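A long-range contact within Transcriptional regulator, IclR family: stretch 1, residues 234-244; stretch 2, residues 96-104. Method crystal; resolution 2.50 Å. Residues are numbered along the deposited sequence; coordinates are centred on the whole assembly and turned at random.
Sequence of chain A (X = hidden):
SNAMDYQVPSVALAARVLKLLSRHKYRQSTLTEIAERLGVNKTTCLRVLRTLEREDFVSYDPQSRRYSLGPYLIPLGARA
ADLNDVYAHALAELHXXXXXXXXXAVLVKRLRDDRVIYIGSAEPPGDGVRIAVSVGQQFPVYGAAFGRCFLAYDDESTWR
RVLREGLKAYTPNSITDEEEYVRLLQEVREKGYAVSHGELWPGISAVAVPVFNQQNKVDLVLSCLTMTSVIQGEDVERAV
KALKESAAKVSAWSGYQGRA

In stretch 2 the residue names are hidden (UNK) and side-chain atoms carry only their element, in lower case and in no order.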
ATOM      1  N   GLU A 234      -1.707  -2.870  38.245  1.00 70.62           N
ATOM      2  CA  GLU A 234      -1.279  -2.241  37.006  1.00 68.89           C
ATOM      3  C   GLU A 234      -1.737  -2.931  35.726  1.00 62.46           C
ATOM      4  O   GLU A 234      -1.587  -2.361  34.660  1.00 60.71           O
ATOM      5  CB  GLU A 234       0.246  -2.069  37.011  1.00 74.60           C
ATOM      6  CG  GLU A 234       0.769  -1.291  38.231  1.00 80.49           C
ATOM      7  CD  GLU A 234       2.153  -0.669  38.046  1.00 84.68           C
ATOM      8  OE1 GLU A 234       2.537  -0.343  36.895  1.00 82.62           O
ATOM      9  OE2 GLU A 234       2.849  -0.487  39.075  1.00 90.16           O
ATOM     10  N   ASP A 235      -2.312  -4.128  35.824  1.00 60.08           N
ATOM     11  CA  ASP A 235      -2.614  -4.959  34.650  1.00 56.06           C
ATOM     12  C   ASP A 235      -3.459  -4.276  33.608  1.00 51.53           C
ATOM     13  O   ASP A 235      -3.117  -4.289  32.433  1.00 51.10           O
ATOM     14  CB  ASP A 235      -3.360  -6.238  35.043  1.00 56.35           C
ATOM     15  CG  ASP A 235      -2.473  -7.271  35.691  1.00 60.19           C
ATOM     16  OD1 ASP A 235      -1.270  -7.355  35.358  1.00 62.84           O
ATOM     17  OD2 ASP A 235      -3.005  -8.029  36.531  1.00 62.09           O
ATOM     18  N   VAL A 236      -4.570  -3.699  34.034  1.00 49.45           N
ATOM     19  CA  VAL A 236      -5.505  -3.070  33.111  1.00 46.79           C
ATOM     20  C   VAL A 236      -4.858  -1.845  32.493  1.00 47.39           C
ATOM     21  O   VAL A 236      -4.845  -1.703  31.278  1.00 45.14           O
ATOM     22  CB  VAL A 236      -6.849  -2.714  33.794  1.00 46.34           C
ATOM     23  CG1 VAL A 236      -7.785  -1.958  32.843  1.00 44.14           C
ATOM     24  CG2 VAL A 236      -7.510  -3.984  34.316  1.00 46.05           C
ATOM     25  N   GLU A 237      -4.302  -0.990  33.344  1.00 52.31           N
ATOM     26  CA  GLU A 237      -3.497   0.159  32.921  1.00 55.33           C
ATOM     27  C   GLU A 237      -2.477  -0.250  31.856  1.00 53.82           C
ATOM     28  O   GLU A 237      -2.366   0.412  30.841  1.00 51.79           O
ATOM     29  CB  GLU A 237      -2.791   0.829  34.133  1.00 62.24           C
ATOM     30  CG  GLU A 237      -2.415   2.301  33.927  1.00 66.37           C
ATOM     31  CD  GLU A 237      -1.375   2.845  34.931  1.00 74.15           C
ATOM     32  OE1 GLU A 237      -0.645   3.816  34.571  1.00 76.78           O
ATOM     33  OE2 GLU A 237      -1.272   2.322  36.076  1.00 77.18           O
ATOM     34  N   ARG A 238      -1.770  -1.353  32.064  1.00 54.36           N
ATOM     35  CA  ARG A 238      -0.723  -1.769  31.130  1.00 55.68           C
ATOM     36  C   ARG A 238      -1.268  -2.201  29.779  1.00 50.64           C
ATOM     37  O   ARG A 238      -0.679  -1.923  28.745  1.00 51.11           O
ATOM     38  CB  ARG A 238       0.136  -2.896  31.730  1.00 61.36           C
ATOM     39  CG  ARG A 238       1.438  -3.152  30.976  1.00 64.64           C
ATOM     40  CD  ARG A 238       2.111  -4.462  31.363  1.00 68.66           C
ATOM     41  NE  ARG A 238       2.700  -4.405  32.708  1.00 74.80           N
ATOM     42  CZ  ARG A 238       2.241  -5.027  33.805  1.00 77.11           C
ATOM     43  NH1 ARG A 238       1.155  -5.815  33.761  1.00 75.18           N
ATOM     44  NH2 ARG A 238       2.885  -4.864  34.962  1.00 79.95           N
ATOM     45  N   ALA A 239      -2.405  -2.869  29.784  1.00 47.33           N
ATOM     46  CA  ALA A 239      -2.994  -3.376  28.562  1.00 43.50           C
ATOM     47  C   ALA A 239      -3.597  -2.256  27.695  1.00 42.07           C
ATOM     48  O   ALA A 239      -3.521  -2.276  26.465  1.00 41.58           O
ATOM     49  CB  ALA A 239      -4.031  -4.412  28.921  1.00 42.53           C
ATOM     50  N   VAL A 240      -4.195  -1.274  28.348  1.00 42.80           N
ATOM     51  CA  VAL A 240      -4.700  -0.079  27.687  1.00 41.63           C
ATOM     52  C   VAL A 240      -3.565   0.608  26.948  1.00 41.83           C
ATOM     53  O   VAL A 240      -3.713   0.967  25.788  1.00 41.01           O
ATOM     54  CB  VAL A 240      -5.353   0.894  28.704  1.00 42.56           C
ATOM     55  CG1 VAL A 240      -5.629   2.275  28.086  1.00 42.17           C
ATOM     56  CG2 VAL A 240      -6.640   0.282  29.219  1.00 42.73           C
ATOM     57  N   LYS A 241      -2.432   0.755  27.620  1.00 44.48           N
ATOM     58  CA  LYS A 241      -1.277   1.438  27.049  1.00 46.32           C
ATOM     59  C   LYS A 241      -0.685   0.644  25.861  1.00 44.67           C
ATOM     60  O   LYS A 241      -0.346   1.235  24.846  1.00 45.13           O
ATOM     61  CB  LYS A 241      -0.250   1.743  28.146  1.00 51.46           C
ATOM     62  CG  LYS A 241       0.762   2.833  27.791  1.00 56.28           C
ATOM     63  CD  LYS A 241       1.838   3.000  28.869  1.00 60.58           C
ATOM     64  CE  LYS A 241       3.215   3.208  28.261  1.00 62.82           C
ATOM     65  NZ  LYS A 241       4.242   3.286  29.335  1.00 68.27           N
ATOM     66  N   ALA A 242      -0.648  -0.683  25.950  1.00 43.95           N
ATOM     67  CA  ALA A 242      -0.137  -1.526  24.855  1.00 43.18           C
ATOM     68  C   ALA A 242      -1.129  -1.561  23.657  1.00 41.40           C
ATOM     69  O   ALA A 242      -0.739  -1.321  22.526  1.00 41.60           O
ATOM     70  CB  ALA A 242       0.172  -2.929  25.369  1.00 43.91           C
ATOM     71  N   LEU A 243      -2.404  -1.810  23.928  1.00 38.57           N
ATOM     72  CA  LEU A 243      -3.453  -1.721  22.918  1.00 37.61           C
ATOM     73  C   LEU A 243      -3.506  -0.383  22.184  1.00 38.38           C
ATOM     74  O   LEU A 243      -3.673  -0.372  20.967  1.00 40.30           O
ATOM     75  CB  LEU A 243      -4.836  -2.000  23.539  1.00 35.93           C
ATOM     76  CG  LEU A 243      -4.995  -3.467  23.951  1.00 36.62           C
ATOM     77  CD1 LEU A 243      -6.158  -3.592  24.905  1.00 36.43           C
ATOM     78  CD2 LEU A 243      -5.141  -4.381  22.727  1.00 36.36           C
ATOM     79  N   LYS A 244      -3.377   0.729  22.901  1.00 39.05           N
ATOM     80  CA  LYS A 244      -3.312   2.047  22.242  1.00 40.83           C
ATOM     81  C   LYS A 244      -2.085   2.271  21.379  1.00 42.11           C
ATOM     82  O   LYS A 244      -2.223   2.841  20.306  1.00 42.02           O
ATOM     83  CB  LYS A 244      -3.421   3.194  23.243  1.00 42.41           C
ATOM     84  CG  LYS A 244      -4.849   3.486  23.619  1.00 42.71           C
ATOM     85  CD  LYS A 244      -4.895   4.556  24.697  1.00 46.81           C
ATOM     86  CE  LYS A 244      -6.290   5.160  24.817  1.00 47.57           C
ATOM     87  NZ  LYS A 244      -6.208   6.413  25.615  1.00 51.45           N
ATOM     88  N   UNK A  96       2.756  -9.012  19.913  1.00 43.00           N
ATOM     89  CA  UNK A  96       3.528  -8.103  20.793  1.00 45.02           C
ATOM     90  C   UNK A  96       2.733  -7.725  22.050  1.00 43.44           C
ATOM     91  O   UNK A  96       3.275  -7.653  23.153  1.00 45.50           O
ATOM     92  o   UNK A  96       6.532  -7.882  19.853  1.00 58.08           O
ATOM     93  c   UNK A  96       4.637  -6.909  18.763  1.00 53.73           C
ATOM     94  c   UNK A  96       6.108  -7.181  18.926  1.00 57.49           C
ATOM     95  n   UNK A  96       6.905  -6.635  18.014  1.00 62.22           N
ATOM     96  c   UNK A  96       3.890  -6.802  20.089  1.00 49.16           C
ATOM     97  N   UNK A  97       1.450  -7.452  21.852  1.00 40.63           N
ATOM     98  CA  UNK A  97       0.531  -7.052  22.906  1.00 40.60           C
ATOM     99  C   UNK A  97       0.350  -8.185  23.905  1.00 39.62           C
ATOM    100  O   UNK A  97       0.401  -7.957  25.109  1.00 40.69           O
ATOM    101  c   UNK A  97      -1.873  -6.468  23.432  1.00 40.02           C
ATOM    102  c   UNK A  97      -0.853  -6.652  22.328  1.00 39.47           C
ATOM    103  c   UNK A  97      -0.744  -5.370  21.523  1.00 42.07           C
ATOM    104  N   UNK A  98       0.116  -9.387  23.378  1.00 37.50           N
ATOM    105  CA  UNK A  98       0.046 -10.595  24.176  1.00 38.22           C
ATOM    106  C   UNK A  98       1.330 -10.842  24.999  1.00 40.63           C
ATOM    107  O   UNK A  98       1.246 -11.194  26.181  1.00 42.08           O
ATOM    108  c   UNK A  98      -0.256 -11.784  23.291  1.00 36.95           C
ATOM    109  N   UNK A  99       2.490 -10.607  24.384  1.00 40.32           N
ATOM    110  CA  UNK A  99       3.775 -10.766  25.052  1.00 42.87           C
ATOM    111  C   UNK A  99       3.976  -9.753  26.162  1.00 45.48           C
ATOM    112  O   UNK A  99       4.440 -10.111  27.211  1.00 46.89           O
ATOM    113  c   UNK A  99       4.926 -10.691  24.051  1.00 42.71           C
ATOM    114  N   UNK A 100       3.628  -8.493  25.917  1.00 47.73           N
ATOM    115  CA  UNK A 100       3.801  -7.417  26.903  1.00 50.08           C
ATOM    116  C   UNK A 100       2.770  -7.504  28.028  1.00 50.38           C
ATOM    117  O   UNK A 100       3.112  -7.281  29.173  1.00 52.72           O
ATOM    118  c   UNK A 100       5.172  -3.747  28.629  1.00 67.54           C
ATOM    119  n   UNK A 100       4.224  -2.967  28.134  1.00 68.12           N
ATOM    120  c   UNK A 100       3.747  -6.062  26.201  1.00 52.97           C
ATOM    121  n   UNK A 100       5.113  -4.914  28.008  1.00 64.03           N
ATOM    122  c   UNK A 100       3.533  -3.657  27.166  1.00 63.18           C
ATOM    123  c   UNK A 100       4.083  -4.894  27.084  1.00 59.93           C
ATOM    124  N   UNK A 101       1.521  -7.872  27.709  1.00 48.30           N
ATOM    125  CA  UNK A 101       0.442  -7.996  28.721  1.00 48.36           C
ATOM    126  C   UNK A 101       0.305  -9.353  29.450  1.00 48.01           C
ATOM    127  O   UNK A 101      -0.242  -9.392  30.547  1.00 48.70           O
ATOM    128  c   UNK A 101      -0.949  -7.633  28.146  1.00 46.23           C
ATOM    129  o   UNK A 101      -1.331  -8.546  27.120  1.00 42.57           O
ATOM    130  c   UNK A 101      -0.941  -6.235  27.589  1.00 47.43           C
ATOM    131  N   UNK A 102       0.773 -10.450  28.848  1.00 46.32           N
ATOM    132  CA  UNK A 102       0.422 -11.811  29.317  1.00 46.41           C
ATOM    133  C   UNK A 102      -1.073 -12.152  29.158  1.00 46.77           C
ATOM    134  O   UNK A 102      -1.594 -12.999  29.869  1.00 47.39           O
ATOM    135  N   UNK A 103      -1.758 -11.487  28.223  1.00 46.66           N
ATOM    136  CA  UNK A 103      -3.192 -11.676  27.972  1.00 48.21           C
ATOM    137  C   UNK A 103      -3.389 -12.177  26.584  1.00 44.22           C
ATOM    138  O   UNK A 103      -2.514 -12.034  25.720  1.00 42.80           O
ATOM    139  c   UNK A 103      -3.865  -9.873  29.557  1.00 61.23           C
ATOM    140  c   UNK A 103      -4.385  -7.802  31.721  1.00 77.31           C
ATOM    141  c   UNK A 103      -3.956 -10.365  28.116  1.00 52.75           C
ATOM    142 se   UNK A 103      -4.818  -8.164  29.824  1.00 75.14          SE
ATOM    143  N   UNK A 104      -4.550 -12.772  26.337  1.00 42.69           N
ATOM    144  CA  UNK A 104      -4.880 -13.209  24.986  1.00 39.32           C
ATOM    145  C   UNK A 104      -5.369 -11.968  24.244  1.00 37.47           C
ATOM    146  O   UNK A 104      -6.188 -11.252  24.719  1.00 36.66           O
ATOM    147  c   UNK A 104      -6.420 -14.638  23.575  1.00 37.61           C
ATOM    148  o   UNK A 104      -5.252 -15.528  25.494  1.00 40.17           O
ATOM    149  c   UNK A 104      -5.895 -14.359  24.982  1.00 39.39           C
TER

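At position 96 three side-chain carbons run in a row, the third bonded to one oxygen and one nitrogen, and none reaches stretch 1. This unbranched chain ending in an amide is Gln96; a polar, exposed amide is at home there.

At position 97 one carbon carries two more; the CA-to-CB bond points toward the other helix, and the branches lie against Ala242 and Leu243. The wholly apolar group is that of Val97, whose CG1 lies 3.9 Å from CD2 of Leu243; CG2 is 4.2 Å from O of Ala242. A compact hydrocarbon suits this buried place.

Positions 98 and 99 each have a single side-chain carbon, and neither reaches stretch 1. They are Ala98, buried, and Ala99, exposed; the methyl group is compatible with helix in both settings.

Position 100 shows one carbon leading to a five-membered ring of three carbons and two nitrogens. Its CA-to-CB bond points sideways, yet the ring comes nearer, meeting Arg238 and Ala242. This is the imidazole of His100. CD of Arg238 sits over one face, 4.3 Å from the ring centroid of His100 and 17° off the normal, a CH-pi contact, while CB of Ala242 meets the edge, 3.9 Å from CD2 of His100. A flat ring thus offers two different surfaces to one helix.

At position 101 one carbon bears an oxygen and a carbon, and the branch carbon lies against Ala239 and Ala242: Thr101. Its CG2 packs 3.7 Å from CA of Ala239, whereas OG1 donates a hydrogen bond to O of Val97 (2.7 Å). The methyl serves the interface and the hydroxyl is satisfied within its own stretch.

Position 102 has no side-chain atoms and is Gly102. It is the first residue to leave helical geometry, with phi of 65°, a conformation that favours glycine.

Position 103 has two carbons, a selenium and a terminal carbon, unbranched, lying against Asp235 and Ala239: Met103, present as selenomethionine. SE is 3.9 Å from CB of Ala239 and CE 3.8 Å from O of Asp235. A long, apolar chain suits this buried place because it can reach both from the loop.

Position 104, out of reach, has one carbon carrying an oxygen and a carbon: Thr104. Though buried, its small polar side chain is suitable because OG1 is hydrogen-bonded elsewhere in the structure.

The two helices run nearly antiparallel, at 158°, with axes 9.7 Å apart at closest approach. Small Ala239 and Ala242 face Thr101 and Val97, and no hydrogen bond or salt bridge crosses between the stretches. Packing therefore makes the contact.

Stretch 2 96-104: QVAAHTGMT
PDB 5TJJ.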